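Local coordinates for protein VIN1 (Oscarella pearsei, PDB 6BFI) that probably binds actin filaments and may take part in cell-cell adhesion, as a sponge member of the vinculin/alpha-catenin family, at residues D15-Q20 with Q45-A50; G22-F27 with E38-L43; E566-S571 with D600-G605. One frame throughout, in Å; residues are numbered along the deposited sequence.

Contact 1: residues D15-Q20 with Q45-A50; sequences DPVAQQ and QGVGIA
V17 and V47 bring helix 8-32 and helix 41-59 together methyl to methyl, and theirs are also the closest CA atoms across the contact, 6.4 Å apart. The apolar part is small. CG1 of V17 stands 4.1 Å from CG1 of V47, the two side chains crossing at a slant. Each of these CG1 atoms is anti to its own backbone N (chi1 -176° in V17), which leaves the CG2 branches to other partners. From V17, CG2 faces the CB of A50 at 4.4 Å, a turn further along the second helix.

The remaining contact is van der Waals packing against a polar side chain. Q20 and V47 slide past each other in opposite directions, the glutamine extended beyond CG. Its CB lies 3.8 Å from V47 CG2, and its amide oxygen OE1 comes to 3.4 Å from the same atom, so the V47 methyl is touched by both base and tip of the glutamine. The amide also passes loosely by the backbone of G46, and the two segments share no hydrogen bond.

Backbone bonds hold each helix separately. P16 has no N-H to give to the preceding turn, and helix 8-32 kinks there, although Q20 N still donates to P16 O at 2.9 Å. M119 of helix 102-145 touches both V17 and A50 from a third helix. The axes of the two short segments approach to 10.2 Å, at 151° between their directions: near-antiparallel packing of consecutive helices, the arrangement of the helical bundles from which vinculin-family proteins are built.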
ATOM      1  N   ASP A  15     -22.865  17.422  -3.981  1.00 60.44           N
ATOM      2  CA  ASP A  15     -23.495  16.521  -3.015  1.00 68.78           C
ATOM      3  C   ASP A  15     -24.860  17.019  -2.543  1.00 61.77           C
ATOM      4  O   ASP A  15     -25.852  16.280  -2.691  1.00 57.53           O
ATOM      5  CB  ASP A  15     -22.526  16.269  -1.853  1.00 81.34           C
ATOM      6  CG  ASP A  15     -23.109  15.356  -0.797  1.00 88.20           C
ATOM      7  OD1 ASP A  15     -23.132  14.127  -1.020  1.00 95.59           O
ATOM      8  OD2 ASP A  15     -23.539  15.867   0.258  1.00 92.33           O
ATOM      9  N   PRO A  16     -25.000  18.236  -1.995  1.00 58.87           N
ATOM     10  CA  PRO A  16     -26.330  18.649  -1.514  1.00 56.80           C
ATOM     11  C   PRO A  16     -27.353  18.809  -2.626  1.00 59.50           C
ATOM     12  O   PRO A  16     -28.535  18.519  -2.403  1.00 61.72           O
ATOM     13  CB  PRO A  16     -26.052  19.982  -0.805  1.00 57.35           C
ATOM     14  CG  PRO A  16     -24.833  20.507  -1.470  1.00 58.35           C
ATOM     15  CD  PRO A  16     -23.999  19.302  -1.790  1.00 56.90           C
ATOM     16  N   VAL A  17     -26.940  19.253  -3.814  1.00 55.80           N
ATOM     17  CA  VAL A  17     -27.887  19.398  -4.914  1.00 58.81           C
ATOM     18  C   VAL A  17     -28.386  18.033  -5.372  1.00 56.58           C
ATOM     19  O   VAL A  17     -29.580  17.851  -5.644  1.00 57.48           O
ATOM     20  CB  VAL A  17     -27.250  20.190  -6.072  1.00 60.35           C
ATOM     21  CG1 VAL A  17     -28.267  20.417  -7.182  1.00 56.25           C
ATOM     22  CG2 VAL A  17     -26.702  21.516  -5.567  1.00 64.41           C
ATOM     23  N   ALA A  18     -27.484  17.053  -5.469  1.00 58.47           N
ATOM     24  CA  ALA A  18     -27.908  15.695  -5.794  1.00 54.88           C
ATOM     25  C   ALA A  18     -28.839  15.146  -4.723  1.00 55.84           C
ATOM     26  O   ALA A  18     -29.781  14.402  -5.026  1.00 58.27           O
ATOM     27  CB  ALA A  18     -26.689  14.789  -5.966  1.00 52.66           C
ATOM     28  N   GLN A  19     -28.595  15.510  -3.461  1.00 52.96           N
ATOM     29  CA  GLN A  19     -29.490  15.097  -2.386  1.00 54.34           C
ATOM     30  C   GLN A  19     -30.885  15.693  -2.577  1.00 56.58           C
ATOM     31  O   GLN A  19     -31.897  14.992  -2.449  1.00 51.96           O
ATOM     32  CB  GLN A  19     -28.891  15.504  -1.038  1.00 53.58           C
ATOM     33  CG  GLN A  19     -29.398  14.706   0.151  1.00 57.97           C
ATOM     34  CD  GLN A  19     -30.672  15.273   0.735  1.00 63.98           C
ATOM     35  OE1 GLN A  19     -31.074  16.391   0.412  1.00 70.93           O
ATOM     36  NE2 GLN A  19     -31.317  14.505   1.604  1.00 63.31           N
ATOM     37  N   GLN A  20     -30.951  16.988  -2.906  1.00 58.49           N
ATOM     38  CA  GLN A  20     -32.241  17.645  -3.108  1.00 62.50           C
ATOM     39  C   GLN A  20     -32.991  17.051  -4.295  1.00 59.84           C
ATOM     40  O   GLN A  20     -34.207  16.834  -4.227  1.00 56.21           O
ATOM     41  CB  GLN A  20     -32.037  19.147  -3.309  1.00 64.69           C
ATOM     42  CG  GLN A  20     -31.594  19.902  -2.069  1.00 66.20           C
ATOM     43  CD  GLN A  20     -31.363  21.376  -2.341  1.00 75.89           C
ATOM     44  OE1 GLN A  20     -30.855  21.752  -3.398  1.00 77.12           O
ATOM     45  NE2 GLN A  20     -31.745  22.220  -1.391  1.00 81.40           N
ATOM     46  N   GLN A  45     -37.261  25.554  -6.192  1.00 67.78           N
ATOM     47  CA  GLN A  45     -36.727  26.903  -6.036  1.00 70.37           C
ATOM     48  C   GLN A  45     -35.323  26.875  -5.443  1.00 70.83           C
ATOM     49  O   GLN A  45     -34.449  27.640  -5.864  1.00 70.19           O
ATOM     50  CB  GLN A  45     -37.658  27.745  -5.163  1.00 74.21           C
ATOM     51  CG  GLN A  45     -38.883  28.272  -5.890  1.00 81.82           C
ATOM     52  CD  GLN A  45     -39.748  29.152  -5.007  1.00 89.49           C
ATOM     53  OE1 GLN A  45     -39.733  29.027  -3.782  1.00 90.92           O
ATOM     54  NE2 GLN A  45     -40.505  30.051  -5.627  1.00 93.02           N
ATOM     55  N   GLY A  46     -35.089  25.997  -4.465  1.00 73.33           N
ATOM     56  CA  GLY A  46     -33.756  25.888  -3.894  1.00 75.92           C
ATOM     57  C   GLY A  46     -32.725  25.439  -4.912  1.00 76.69           C
ATOM     58  O   GLY A  46     -31.666  26.061  -5.063  1.00 84.05           O
ATOM     59  N   VAL A  47     -33.028  24.355  -5.634  1.00 70.66           N
ATOM     60  CA  VAL A  47     -32.109  23.878  -6.666  1.00 68.45           C
ATOM     61  C   VAL A  47     -31.873  24.958  -7.716  1.00 71.29           C
ATOM     62  O   VAL A  47     -30.735  25.194  -8.142  1.00 72.95           O
ATOM     63  CB  VAL A  47     -32.641  22.580  -7.299  1.00 62.54           C
ATOM     64  CG1 VAL A  47     -31.777  22.181  -8.482  1.00 61.53           C
ATOM     65  CG2 VAL A  47     -32.676  21.472  -6.266  1.00 62.60           C
ATOM     66  N   GLY A  48     -32.939  25.642  -8.136  1.00 70.94           N
ATOM     67  CA  GLY A  48     -32.795  26.680  -9.141  1.00 73.72           C
ATOM     68  C   GLY A  48     -31.971  27.860  -8.668  1.00 76.52           C
ATOM     69  O   GLY A  48     -31.273  28.492  -9.464  1.00 83.19           O
ATOM     70  N   ILE A  49     -32.035  28.176  -7.373  1.00 75.14           N
ATOM     71  CA  ILE A  49     -31.239  29.277  -6.847  1.00 74.87           C
ATOM     72  C   ILE A  49     -29.773  28.872  -6.743  1.00 72.18           C
ATOM     73  O   ILE A  49     -28.874  29.671  -7.037  1.00 75.21           O
ATOM     74  CB  ILE A  49     -31.808  29.754  -5.498  1.00 75.53           C
ATOM     75  CG1 ILE A  49     -32.978  30.713  -5.734  1.00 76.96           C
ATOM     76  CG2 ILE A  49     -30.732  30.418  -4.649  1.00 77.07           C
ATOM     77  CD1 ILE A  49     -33.487  31.386  -4.477  1.00 79.64           C
ATOM     78  N   ALA A  50     -29.504  27.626  -6.340  1.00 66.22           N
ATOM     79  CA  ALA A  50     -28.126  27.141  -6.357  1.00 63.95           C
ATOM     80  C   ALA A  50     -27.550  27.175  -7.769  1.00 65.33           C
ATOM     81  O   ALA A  50     -26.407  27.611  -7.976  1.00 69.45           O
ATOM     82  CB  ALA A  50     -28.057  25.725  -5.783  1.00 61.76           C
TER

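Contact 2: residues G22-F27 with E38-L43; sequences GQLVLF and EDLTPL
The turn of an antiparallel helical hairpin is closed here by F27, L24 and Q23 of helix 8-32 against E38, L40 and L43, which lead into and begin helix 41-59. F27 meets three residues of the second segment. The side chain of E38 crosses it obliquely: CG lies 3.5 Å from F27 CE1, the chain bends at CD (chi2 -63°), and OE2 ends 3.7 Å above one face of the F27 ring, offset toward the rim. Carboxylate and ring planes are 59° apart. L43 CD2 sits at the ring edge, 4.3 Å from F27 CD2, while L40 CD2 packs on F27 CB at 3.6 Å.

Further from the turn, L24 and L43 slide past each other in opposite directions, their CD2 atoms 3.7 Å apart, and L24 CD2 also meets L40 CB at 3.8 Å. Q23 adds its CB to the same L43 methyl.

D39 points away from helix 8-32, and its OD1 takes a bond from T41 OG1 on the syn side at 3.0 Å. L40 and T41 rest on L95 and A92 of helix 68-97, and V25 faces helix 718-745. Apolar packing across a turn, with D39 capping the start of the incoming helix through a weak bond from T41 N, is the pattern of an antiparallel alpha-hairpin of a helical bundle.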
ATOM      1  N   GLY A  22     -32.616  14.011  -5.579  1.00 63.73           N
ATOM      2  CA  GLY A  22     -33.080  12.715  -5.119  1.00 60.23           C
ATOM      3  C   GLY A  22     -34.339  12.818  -4.285  1.00 57.20           C
ATOM      4  O   GLY A  22     -35.259  12.009  -4.429  1.00 53.11           O
ATOM      5  N   GLN A  23     -34.410  13.830  -3.413  1.00 57.09           N
ATOM      6  CA  GLN A  23     -35.629  14.031  -2.637  1.00 60.32           C
ATOM      7  C   GLN A  23     -36.806  14.421  -3.523  1.00 59.82           C
ATOM      8  O   GLN A  23     -37.953  14.085  -3.207  1.00 56.06           O
ATOM      9  CB  GLN A  23     -35.405  15.080  -1.552  1.00 61.79           C
ATOM     10  CG  GLN A  23     -34.599  14.571  -0.370  1.00 62.90           C
ATOM     11  CD  GLN A  23     -34.876  15.351   0.899  1.00 68.78           C
ATOM     12  OE1 GLN A  23     -35.406  16.461   0.855  1.00 71.84           O
ATOM     13  NE2 GLN A  23     -34.528  14.767   2.041  1.00 70.60           N
ATOM     14  N   LEU A  24     -36.550  15.125  -4.631  1.00 63.19           N
ATOM     15  CA  LEU A  24     -37.625  15.405  -5.580  1.00 64.73           C
ATOM     16  C   LEU A  24     -38.174  14.118  -6.181  1.00 65.58           C
ATOM     17  O   LEU A  24     -39.395  13.943  -6.290  1.00 66.41           O
ATOM     18  CB  LEU A  24     -37.133  16.341  -6.683  1.00 66.19           C
ATOM     19  CG  LEU A  24     -37.025  17.820  -6.318  1.00 67.00           C
ATOM     20  CD1 LEU A  24     -36.410  18.611  -7.464  1.00 69.77           C
ATOM     21  CD2 LEU A  24     -38.398  18.367  -5.956  1.00 64.49           C
ATOM     22  N   VAL A  25     -37.286  13.200  -6.571  1.00 66.41           N
ATOM     23  CA  VAL A  25     -37.746  11.915  -7.094  1.00 64.94           C
ATOM     24  C   VAL A  25     -38.514  11.144  -6.024  1.00 63.95           C
ATOM     25  O   VAL A  25     -39.564  10.545  -6.300  1.00 68.78           O
ATOM     26  CB  VAL A  25     -36.555  11.105  -7.638  1.00 64.06           C
ATOM     27  CG1 VAL A  25     -37.011   9.725  -8.090  1.00 64.25           C
ATOM     28  CG2 VAL A  25     -35.889  11.852  -8.784  1.00 66.22           C
ATOM     29  N   LEU A  26     -38.012  11.158  -4.785  1.00 61.75           N
ATOM     30  CA  LEU A  26     -38.676  10.434  -3.705  1.00 62.70           C
ATOM     31  C   LEU A  26     -40.074  10.985  -3.441  1.00 64.13           C
ATOM     32  O   LEU A  26     -41.010  10.222  -3.185  1.00 62.99           O
ATOM     33  CB  LEU A  26     -37.830  10.494  -2.433  1.00 63.59           C
ATOM     34  CG  LEU A  26     -36.442   9.846  -2.439  1.00 64.52           C
ATOM     35  CD1 LEU A  26     -35.706  10.148  -1.139  1.00 63.63           C
ATOM     36  CD2 LEU A  26     -36.543   8.348  -2.660  1.00 63.92           C
ATOM     37  N   PHE A  27     -40.230  12.311  -3.484  1.00 64.11           N
ATOM     38  CA  PHE A  27     -41.551  12.910  -3.314  1.00 60.64           C
ATOM     39  C   PHE A  27     -42.470  12.556  -4.474  1.00 64.88           C
ATOM     40  O   PHE A  27     -43.654  12.249  -4.266  1.00 65.31           O
ATOM     41  CB  PHE A  27     -41.429  14.428  -3.186  1.00 61.99           C
ATOM     42  CG  PHE A  27     -41.178  14.906  -1.786  1.00 61.32           C
ATOM     43  CD1 PHE A  27     -41.911  14.407  -0.724  1.00 61.41           C
ATOM     44  CD2 PHE A  27     -40.207  15.862  -1.535  1.00 56.73           C
ATOM     45  CE1 PHE A  27     -41.679  14.855   0.566  1.00 61.94           C
ATOM     46  CE2 PHE A  27     -39.969  16.310  -0.249  1.00 56.52           C
ATOM     47  CZ  PHE A  27     -40.705  15.807   0.801  1.00 59.04           C
ATOM     48  N   GLU A  38     -47.253  16.140  -2.333  1.00 97.31           N
ATOM     49  CA  GLU A  38     -46.279  17.118  -1.871  1.00 93.42           C
ATOM     50  C   GLU A  38     -46.026  18.145  -2.965  1.00 83.89           C
ATOM     51  O   GLU A  38     -45.846  17.783  -4.133  1.00 79.78           O
ATOM     52  CB  GLU A  38     -44.969  16.436  -1.472  1.00 95.15           C
ATOM     53  CG  GLU A  38     -44.667  16.496   0.016  1.00 97.93           C
ATOM     54  CD  GLU A  38     -44.484  17.915   0.519  1.00 98.25           C
ATOM     55  OE1 GLU A  38     -45.474  18.516   0.986  1.00100.22           O
ATOM     56  OE2 GLU A  38     -43.349  18.432   0.440  1.00 95.94           O
ATOM     57  N   ASP A  39     -46.015  19.421  -2.585  1.00 81.62           N
ATOM     58  CA  ASP A  39     -45.722  20.497  -3.522  1.00 80.97           C
ATOM     59  C   ASP A  39     -44.211  20.632  -3.672  1.00 74.12           C
ATOM     60  O   ASP A  39     -43.511  20.951  -2.705  1.00 72.41           O
ATOM     61  CB  ASP A  39     -46.341  21.807  -3.042  1.00 88.21           C
ATOM     62  CG  ASP A  39     -46.108  22.952  -4.009  1.00 92.55           C
ATOM     63  OD1 ASP A  39     -45.953  22.691  -5.220  1.00 94.44           O
ATOM     64  OD2 ASP A  39     -46.080  24.117  -3.556  1.00 93.45           O
ATOM     65  N   LEU A  40     -43.712  20.392  -4.882  1.00 70.64           N
ATOM     66  CA  LEU A  40     -42.280  20.399  -5.151  1.00 68.04           C
ATOM     67  C   LEU A  40     -41.719  21.796  -5.381  1.00 68.68           C
ATOM     68  O   LEU A  40     -40.512  21.925  -5.620  1.00 68.10           O
ATOM     69  CB  LEU A  40     -41.982  19.518  -6.365  1.00 65.74           C
ATOM     70  CG  LEU A  40     -42.627  18.132  -6.318  1.00 62.30           C
ATOM     71  CD1 LEU A  40     -42.365  17.356  -7.597  1.00 62.94           C
ATOM     72  CD2 LEU A  40     -42.123  17.365  -5.109  1.00 62.27           C
ATOM     73  N   THR A  41     -42.552  22.834  -5.308  1.00 72.03           N
ATOM     74  CA  THR A  41     -42.099  24.187  -5.625  1.00 73.14           C
ATOM     75  C   THR A  41     -40.953  24.672  -4.744  1.00 76.11           C
ATOM     76  O   THR A  41     -39.987  25.232  -5.291  1.00 78.83           O
ATOM     77  CB  THR A  41     -43.290  25.151  -5.570  1.00 75.71           C
ATOM     78  OG1 THR A  41     -44.252  24.784  -6.567  1.00 76.28           O
ATOM     79  CG2 THR A  41     -42.835  26.584  -5.817  1.00 78.01           C
ATOM     80  N   PRO A  42     -40.977  24.514  -3.413  1.00 79.88           N
ATOM     81  CA  PRO A  42     -39.840  25.023  -2.620  1.00 80.39           C
ATOM     82  C   PRO A  42     -38.517  24.352  -2.953  1.00 77.52           C
ATOM     83  O   PRO A  42     -37.499  25.039  -3.123  1.00 78.60           O
ATOM     84  CB  PRO A  42     -40.280  24.750  -1.172  1.00 82.66           C
ATOM     85  CG  PRO A  42     -41.288  23.659  -1.277  1.00 83.21           C
ATOM     86  CD  PRO A  42     -42.022  23.936  -2.547  1.00 82.84           C
ATOM     87  N   LEU A  43     -38.503  23.021  -3.056  1.00 75.15           N
ATOM     88  CA  LEU A  43     -37.268  22.309  -3.372  1.00 72.68           C
ATOM     89  C   LEU A  43     -36.734  22.713  -4.743  1.00 69.55           C
ATOM     90  O   LEU A  43     -35.523  22.914  -4.917  1.00 75.13           O
ATOM     91  CB  LEU A  43     -37.517  20.802  -3.310  1.00 74.31           C
ATOM     92  CG  LEU A  43     -36.453  19.921  -2.656  1.00 78.29           C
ATOM     93  CD1 LEU A  43     -36.097  20.445  -1.276  1.00 78.74           C
ATOM     94  CD2 LEU A  43     -36.947  18.485  -2.570  1.00 80.14           C
TER

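Contact 3: residues E566-S571 with D600-G605; sequences ESLAKS and DKVVEG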
ATOM      1  N   GLU A 566      18.988  -2.486  25.163  1.00 74.62           N
ATOM      2  CA  GLU A 566      20.019  -1.623  25.728  1.00 81.10           C
ATOM      3  C   GLU A 566      21.096  -2.438  26.434  1.00 78.17           C
ATOM      4  O   GLU A 566      22.293  -2.167  26.276  1.00 79.68           O
ATOM      5  CB  GLU A 566      19.385  -0.614  26.685  1.00 93.41           C
ATOM      6  CG  GLU A 566      18.592   0.482  25.986  1.00103.30           C
ATOM      7  CD  GLU A 566      17.573   1.140  26.898  1.00111.61           C
ATOM      8  OE1 GLU A 566      17.230   0.542  27.939  1.00114.79           O
ATOM      9  OE2 GLU A 566      17.113   2.255  26.572  1.00114.20           O
ATOM     10  N   SER A 567      20.688  -3.447  27.208  1.00 75.01           N
ATOM     11  CA  SER A 567      21.659  -4.299  27.888  1.00 72.78           C
ATOM     12  C   SER A 567      22.536  -5.043  26.890  1.00 71.00           C
ATOM     13  O   SER A 567      23.731  -5.244  27.132  1.00 77.09           O
ATOM     14  CB  SER A 567      20.938  -5.284  28.808  1.00 72.43           C
ATOM     15  OG  SER A 567      21.858  -6.146  29.456  1.00 75.34           O
ATOM     16  N   LEU A 568      21.962  -5.465  25.761  1.00 61.78           N
ATOM     17  CA  LEU A 568      22.763  -6.122  24.735  1.00 67.90           C
ATOM     18  C   LEU A 568      23.726  -5.142  24.078  1.00 71.14           C
ATOM     19  O   LEU A 568      24.890  -5.476  23.832  1.00 62.98           O
ATOM     20  CB  LEU A 568      21.854  -6.765  23.687  1.00 63.94           C
ATOM     21  CG  LEU A 568      22.543  -7.338  22.445  1.00 64.21           C
ATOM     22  CD1 LEU A 568      23.548  -8.410  22.831  1.00 60.53           C
ATOM     23  CD2 LEU A 568      21.519  -7.888  21.464  1.00 65.31           C
ATOM     24  N   ALA A 569      23.255  -3.924  23.792  1.00 72.93           N
ATOM     25  CA  ALA A 569      24.095  -2.932  23.133  1.00 74.70           C
ATOM     26  C   ALA A 569      25.251  -2.491  24.020  1.00 82.73           C
ATOM     27  O   ALA A 569      26.329  -2.161  23.510  1.00 86.15           O
ATOM     28  CB  ALA A 569      23.255  -1.725  22.718  1.00 72.92           C
ATOM     29  N   LYS A 570      25.057  -2.485  25.340  1.00 86.03           N
ATOM     30  CA  LYS A 570      26.144  -2.101  26.235  1.00 90.63           C
ATOM     31  C   LYS A 570      27.250  -3.147  26.320  1.00 87.37           C
ATOM     32  O   LYS A 570      28.256  -2.897  26.991  1.00 92.11           O
ATOM     33  CB  LYS A 570      25.598  -1.813  27.635  1.00 99.54           C
ATOM     34  CG  LYS A 570      24.716  -0.575  27.707  1.00109.10           C
ATOM     35  CD  LYS A 570      24.546  -0.093  29.138  1.00114.25           C
ATOM     36  CE  LYS A 570      23.778   1.221  29.185  1.00118.37           C
ATOM     37  NZ  LYS A 570      23.780   1.822  30.548  1.00121.94           N
ATOM     38  N   SER A 571      27.102  -4.294  25.656  1.00 79.15           N
ATOM     39  CA  SER A 571      28.094  -5.358  25.711  1.00 77.22           C
ATOM     40  C   SER A 571      28.858  -5.548  24.411  1.00 74.26           C
ATOM     41  O   SER A 571      29.835  -6.304  24.394  1.00 74.84           O
ATOM     42  CB  SER A 571      27.425  -6.688  26.084  1.00 73.84           C
ATOM     43  OG  SER A 571      26.628  -7.162  25.014  1.00 72.25           O
ATOM     44  N   ASP A 600      30.542 -14.233  25.241  1.00 75.78           N
ATOM     45  CA  ASP A 600      29.453 -14.913  25.934  1.00 84.23           C
ATOM     46  C   ASP A 600      28.418 -13.922  26.453  1.00 79.50           C
ATOM     47  O   ASP A 600      27.215 -14.220  26.450  1.00 71.83           O
ATOM     48  CB  ASP A 600      30.004 -15.762  27.082  1.00 87.46           C
ATOM     49  CG  ASP A 600      30.824 -16.946  26.596  1.00 87.65           C
ATOM     50  OD1 ASP A 600      30.541 -17.455  25.486  1.00 87.12           O
ATOM     51  OD2 ASP A 600      31.744 -17.377  27.324  1.00 91.54           O
ATOM     52  N   LYS A 601      28.857 -12.737  26.888  1.00 76.55           N
ATOM     53  CA  LYS A 601      27.906 -11.720  27.324  1.00 77.51           C
ATOM     54  C   LYS A 601      27.039 -11.252  26.160  1.00 76.47           C
ATOM     55  O   LYS A 601      25.832 -11.025  26.323  1.00 75.16           O
ATOM     56  CB  LYS A 601      28.644 -10.540  27.956  1.00 83.79           C
ATOM     57  CG  LYS A 601      27.811  -9.766  28.962  1.00 90.22           C
ATOM     58  CD  LYS A 601      27.577 -10.589  30.219  1.00 98.34           C
ATOM     59  CE  LYS A 601      26.215 -10.300  30.828  1.00103.88           C
ATOM     60  NZ  LYS A 601      26.008  -8.850  31.098  1.00106.20           N
ATOM     61  N   VAL A 602      27.639 -11.109  24.974  1.00 74.57           N
ATOM     62  CA  VAL A 602      26.854 -10.788  23.783  1.00 70.12           C
ATOM     63  C   VAL A 602      25.788 -11.854  23.545  1.00 68.26           C
ATOM     64  O   VAL A 602      24.596 -11.546  23.383  1.00 64.82           O
ATOM     65  CB  VAL A 602      27.772 -10.629  22.558  1.00 70.94           C
ATOM     66  CG1 VAL A 602      26.942 -10.494  21.291  1.00 69.27           C
ATOM     67  CG2 VAL A 602      28.693  -9.428  22.736  1.00 69.32           C
ATOM     68  N   VAL A 603      26.201 -13.127  23.525  1.00 70.28           N
ATOM     69  CA  VAL A 603      25.252 -14.222  23.320  1.00 72.75           C
ATOM     70  C   VAL A 603      24.109 -14.141  24.326  1.00 72.20           C
ATOM     71  O   VAL A 603      22.932 -14.297  23.971  1.00 68.82           O
ATOM     72  CB  VAL A 603      25.977 -15.581  23.398  1.00 71.34           C
ATOM     73  CG1 VAL A 603      24.968 -16.718  23.524  1.00 73.55           C
ATOM     74  CG2 VAL A 603      26.857 -15.786  22.177  1.00 68.34           C
ATOM     75  N   GLU A 604      24.435 -13.868  25.592  1.00 75.82           N
ATOM     76  CA  GLU A 604      23.402 -13.786  26.618  1.00 77.01           C
ATOM     77  C   GLU A 604      22.440 -12.632  26.349  1.00 73.54           C
ATOM     78  O   GLU A 604      21.225 -12.768  26.551  1.00 74.12           O
ATOM     79  CB  GLU A 604      24.047 -13.647  27.996  1.00 86.51           C
ATOM     80  CG  GLU A 604      23.130 -14.024  29.146  1.00 96.39           C
ATOM     81  CD  GLU A 604      22.810 -12.849  30.045  1.00105.14           C
ATOM     82  OE1 GLU A 604      23.453 -11.789  29.892  1.00108.60           O
ATOM     83  OE2 GLU A 604      21.915 -12.986  30.905  1.00109.65           O
ATOM     84  N   GLY A 605      22.956 -11.489  25.886  1.00 71.05           N
ATOM     85  CA  GLY A 605      22.075 -10.377  25.560  1.00 64.75           C
ATOM     86  C   GLY A 605      21.120 -10.702  24.425  1.00 63.27           C
ATOM     87  O   GLY A 605      19.919 -10.402  24.500  1.00 62.66           O
TER
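L568, near the end of helix 555-569, and G605 of helix 589-615 form the tight half of this contact, their CA atoms 4.4 Å apart. Chi1 (172°) sets the leucine CG anti to its backbone N and against the facing helix, and chi2 (59°) then lays CD1 over bare backbone, 3.4 Å from V602 O and 3.7 Å from G605 CA. Glycine makes this possible, because a CB at that position would overlap L568 CD1. V602 CG1 is a looser neighbour.

Beside them S571 is buried with its hydroxyl already paired. OG donates to L568 O at 2.7 Å, tilted 22° from the carbonyl plane, and S571 N reaches the same oxygen from the same face at 3.1 Å. L568 O thus takes two bonds, and OG, held by one of them, lies 3.8 Å from V602 CG2. An alanine here would probably leave L568 O with only the backbone N-H of this pair and open a small gap beside V602 CG2.

The solvent side is slack by comparison: K601, an exposed residue, brings its CG no nearer than 4.2 Å to S571 CB.

Inward, L568 also touches V606 and V609 further along helix 589-615, and together with V602 it packs on helix 524-550 through V541, I542 and A538. On another flank, V603 meets I507 and V511 of helix 496-519, where D600 forms a salt bridge with K515.

How the contacts relate
Contacts 1 and 2 are successive levels of one hairpin, since both join helix 8-32 to helix 41-59. Contact 2 lies nearer the turn, contact 1 further down the pair, with centres about 11 Å apart. They touch directly, Q20 O packing against L43 CD2 at 3.6 Å, so the two form a continuous interface. Contact 3 belongs to a distant part of the chain: its centre is about 70 Å from that of contact 1 and 76 Å from that of contact 2. Side-chain packing between helices thus recurs on opposite sides of the centre of a predominantly helical protein, with consecutive helices in contacts 1 and 2 and one helix intervening in contact 3.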